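Local coordinates for protein Bm4233, isoform b (Brugia malayi, PDB 6ANY) that probably binds sterols and may transport lipids, as a secreted venom allergen-like protein of the CAP superfamily, and is a vaccine candidate for lymphatic filariasis, at residues L55-A63 and I161-A169. Sequence-based numbering, arbitrary orientation.
Sequences LENSAQRWA and IAICHYSPA
His165 leans from strand 159-167 onto helix 53-63 and makes the one hydrogen bond between the two segments. His165 CB lies 4.2 Å from Leu55 CB. His165 CG is anti to the carbonyl carbon (chi1 -75°), which brings the ring across the helix, and there His165 CG sits 3.9 Å from the methyl CB of Ala59. That methyl covers a ring face as a CH-pi contact, 15° off the normal. His165 ND1 donates to Ser58 OG at 2.8 Å, with the oxygen only 4° out of the ring plane. At the far side, NE2 is hydrogen-bonded to Glu81 of the neighbouring strand 80-87. Ser58 OG in turn donates to Leu55 O (3.0 Å), a carbonyl that also accepts the helical N-H of Ala59. Leu55 CD1 rests against the strand backbone, 3.4 Å from His165 O. The apolar packing gathers around Ile163, which meets Ala59 and sets CG1 against Ala63 CB (3.7 Å) and CD1 at the edge of the Trp62 indole. This packs a helix of the CAP alpha-beta-alpha sandwich on its central sheet. The chain of hydrogen bonds from Glu81 through His165 and Ser58 to Leu55 O satisfies both ring nitrogens and probably fixes the imidazole's rotation.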
loop_
_atom_site.group_PDB
_atom_site.type_symbol
_atom_site.label_atom_id
_atom_site.label_comp_id
_atom_site.label_asym_id
_atom_site.label_seq_id
_atom_site.Cartn_x
_atom_site.Cartn_y
_atom_site.Cartn_z
ATOM N N LEU A 55 -0.760 -13.061 -3.336
ATOM C CA LEU A 55 -1.515 -11.817 -3.392
ATOM C C LEU A 55 -1.532 -11.245 -4.819
ATOM O O LEU A 55 -2.532 -10.741 -5.264
ATOM C CB LEU A 55 -1.050 -10.788 -2.366
ATOM C CG LEU A 55 -1.244 -11.156 -0.873
ATOM C CD1 LEU A 55 -0.962 -9.936 -0.057
ATOM C CD2 LEU A 55 -2.697 -11.606 -0.695
ATOM N N GLU A 56 -0.404 -11.315 -5.505
ATOM C CA GLU A 56 -0.338 -10.907 -6.878
ATOM C C GLU A 56 -1.265 -11.707 -7.695
ATOM O O GLU A 56 -1.845 -11.171 -8.613
ATOM C CB GLU A 56 1.096 -11.035 -7.409
ATOM C CG GLU A 56 1.217 -11.216 -8.905
ATOM C CD GLU A 56 2.635 -11.011 -9.420
ATOM O OE1 GLU A 56 3.617 -11.084 -8.689
ATOM O OE2 GLU A 56 2.823 -10.825 -10.628
ATOM N N ASN A 57 -1.363 -13.016 -7.459
ATOM C CA ASN A 57 -2.280 -13.828 -8.258
ATOM C C ASN A 57 -3.765 -13.406 -8.092
ATOM O O ASN A 57 -4.516 -13.339 -9.097
ATOM C CB ASN A 57 -2.106 -15.362 -7.983
ATOM C CG ASN A 57 -0.732 -15.899 -8.436
ATOM O OD1 ASN A 57 -0.048 -15.257 -9.223
ATOM N ND2 ASN A 57 -0.279 -17.027 -7.849
ATOM N N SER A 58 -4.206 -13.112 -6.875
ATOM C CA SER A 58 -5.576 -12.717 -6.696
ATOM C C SER A 58 -5.805 -11.311 -7.276
ATOM O O SER A 58 -6.869 -11.036 -7.890
ATOM C CB SER A 58 -6.017 -12.754 -5.234
ATOM O OG SER A 58 -5.103 -12.033 -4.453
ATOM N N ALA A 59 -4.841 -10.422 -7.073
ATOM C CA ALA A 59 -4.931 -9.047 -7.606
ATOM C C ALA A 59 -4.928 -9.021 -9.120
ATOM O O ALA A 59 -5.681 -8.283 -9.723
ATOM C CB ALA A 59 -3.793 -8.237 -7.093
ATOM N N GLN A 60 -4.065 -9.831 -9.725
ATOM C CA GLN A 60 -4.001 -9.987 -11.186
ATOM C C GLN A 60 -5.310 -10.540 -11.744
ATOM O O GLN A 60 -5.778 -10.044 -12.785
ATOM C CB GLN A 60 -2.833 -10.928 -11.601
ATOM C CG GLN A 60 -2.570 -10.922 -13.066
ATOM C CD GLN A 60 -2.202 -9.555 -13.584
ATOM O OE1 GLN A 60 -1.261 -8.987 -13.116
ATOM N NE2 GLN A 60 -2.952 -9.021 -14.541
ATOM N N ARG A 61 -5.910 -11.532 -11.068
ATOM C CA ARG A 61 -7.170 -12.075 -11.553
ATOM C C ARG A 61 -8.204 -10.979 -11.685
ATOM O O ARG A 61 -8.960 -10.992 -12.664
ATOM C CB ARG A 61 -7.736 -13.252 -10.746
ATOM C CG ARG A 61 -6.988 -14.565 -11.032
ATOM C CD ARG A 61 -7.602 -15.751 -10.276
ATOM N NE ARG A 61 -7.366 -15.661 -8.821
ATOM C CZ ARG A 61 -6.361 -16.246 -8.134
ATOM N NH1 ARG A 61 -5.430 -16.995 -8.720
ATOM N NH2 ARG A 61 -6.280 -16.071 -6.831
ATOM N N TRP A 62 -8.208 -10.037 -10.715
ATOM C CA TRP A 62 -9.128 -8.962 -10.749
ATOM C C TRP A 62 -8.804 -7.909 -11.777
ATOM O O TRP A 62 -9.689 -7.514 -12.511
ATOM C CB TRP A 62 -9.369 -8.368 -9.358
ATOM C CG TRP A 62 -10.379 -7.309 -9.400
ATOM C CD1 TRP A 62 -10.185 -5.993 -9.184
ATOM C CD2 TRP A 62 -11.747 -7.466 -9.777
ATOM N NE1 TRP A 62 -11.366 -5.314 -9.361
ATOM C CE2 TRP A 62 -12.346 -6.195 -9.695
ATOM C CE3 TRP A 62 -12.547 -8.584 -10.088
ATOM C CZ2 TRP A 62 -13.689 -5.984 -9.931
ATOM C CZ3 TRP A 62 -13.893 -8.371 -10.357
ATOM C CH2 TRP A 62 -14.448 -7.079 -10.277
ATOM N N ALA A 63 -7.528 -7.571 -11.932
ATOM C CA ALA A 63 -7.069 -6.638 -12.931
ATOM C C ALA A 63 -7.427 -7.020 -14.348
ATOM O O ALA A 63 -7.767 -6.165 -15.170
ATOM C CB ALA A 63 -5.541 -6.465 -12.808
ATOM N N ILE A 161 -5.067 -0.344 -15.560
ATOM C CA ILE A 161 -5.639 -0.651 -14.249
ATOM C C ILE A 161 -4.583 -1.306 -13.387
ATOM O O ILE A 161 -3.987 -2.284 -13.778
ATOM C CB ILE A 161 -6.866 -1.640 -14.375
ATOM C CG1 ILE A 161 -8.019 -1.060 -15.221
ATOM C CG2 ILE A 161 -7.361 -2.138 -13.022
ATOM C CD1 ILE A 161 -9.123 -0.404 -14.458
ATOM N N ALA A 162 -4.430 -0.841 -12.171
ATOM C CA ALA A 162 -3.538 -1.496 -11.246
ATOM C C ALA A 162 -4.308 -1.884 -9.970
ATOM O O ALA A 162 -5.009 -1.078 -9.402
ATOM C CB ALA A 162 -2.388 -0.589 -10.917
ATOM N N ILE A 163 -4.145 -3.115 -9.532
ATOM C CA ILE A 163 -4.820 -3.627 -8.347
ATOM C C ILE A 163 -3.763 -4.154 -7.363
ATOM O O ILE A 163 -2.910 -4.922 -7.714
ATOM C CB ILE A 163 -5.781 -4.796 -8.685
ATOM C CG1 ILE A 163 -6.718 -4.447 -9.875
ATOM C CG2 ILE A 163 -6.525 -5.228 -7.441
ATOM C CD1 ILE A 163 -7.703 -3.364 -9.658
ATOM N N CYS A 164 -3.831 -3.705 -6.126
ATOM C CA CYS A 164 -2.929 -4.196 -5.086
ATOM C C CYS A 164 -3.764 -4.800 -3.981
ATOM O O CYS A 164 -4.778 -4.198 -3.563
ATOM C CB CYS A 164 -1.997 -3.103 -4.586
ATOM S SG CYS A 164 -0.624 -2.642 -5.644
ATOM N N HIS A 165 -3.334 -5.977 -3.538
ATOM C CA HIS A 165 -3.860 -6.702 -2.369
ATOM C C HIS A 165 -2.890 -6.736 -1.199
ATOM O O HIS A 165 -1.681 -6.905 -1.371
ATOM C CB HIS A 165 -4.217 -8.123 -2.749
ATOM C CG HIS A 165 -5.474 -8.215 -3.551
ATOM N ND1 HIS A 165 -5.935 -9.396 -4.082
ATOM C CD2 HIS A 165 -6.386 -7.275 -3.877
ATOM C CE1 HIS A 165 -7.082 -9.186 -4.689
ATOM N NE2 HIS A 165 -7.389 -7.911 -4.559
ATOM N N TYR A 166 -3.438 -6.587 0.000
ATOM C CA TYR A 166 -2.625 -6.436 1.225
ATOM C C TYR A 166 -3.074 -7.406 2.263
ATOM O O TYR A 166 -4.271 -7.618 2.429
ATOM C CB TYR A 166 -2.762 -5.031 1.797
ATOM C CG TYR A 166 -2.539 -3.897 0.786
ATOM C CD1 TYR A 166 -3.486 -3.594 -0.163
ATOM C CD2 TYR A 166 -1.370 -3.153 0.801
ATOM C CE1 TYR A 166 -3.277 -2.569 -1.078
ATOM C CE2 TYR A 166 -1.146 -2.174 -0.096
ATOM C CZ TYR A 166 -2.095 -1.866 -1.034
ATOM O OH TYR A 166 -1.772 -0.824 -1.872
ATOM N N SER A 167 -2.130 -7.990 2.993
ATOM C CA SER A 167 -2.462 -8.928 4.062
ATOM C C SER A 167 -1.467 -8.833 5.213
ATOM O O SER A 167 -0.256 -8.795 4.994
ATOM C CB SER A 167 -2.509 -10.360 3.523
ATOM O OG SER A 167 -2.748 -11.289 4.565
ATOM N N PRO A 168 -1.977 -8.794 6.441
ATOM C CA PRO A 168 -3.417 -8.839 6.691
ATOM C C PRO A 168 -4.067 -7.520 6.310
ATOM O O PRO A 168 -3.393 -6.496 6.192
ATOM C CB PRO A 168 -3.499 -9.048 8.204
ATOM C CG PRO A 168 -2.251 -8.430 8.731
ATOM C CD PRO A 168 -1.200 -8.684 7.688
ATOM N N ALA A 169 -5.376 -7.561 6.120
ATOM C CA ALA A 169 -6.134 -6.408 5.732
ATOM C C ALA A 169 -6.086 -5.344 6.781
ATOM O O ALA A 169 -6.122 -5.625 7.911
ATOM C CB ALA A 169 -7.547 -6.765 5.377
#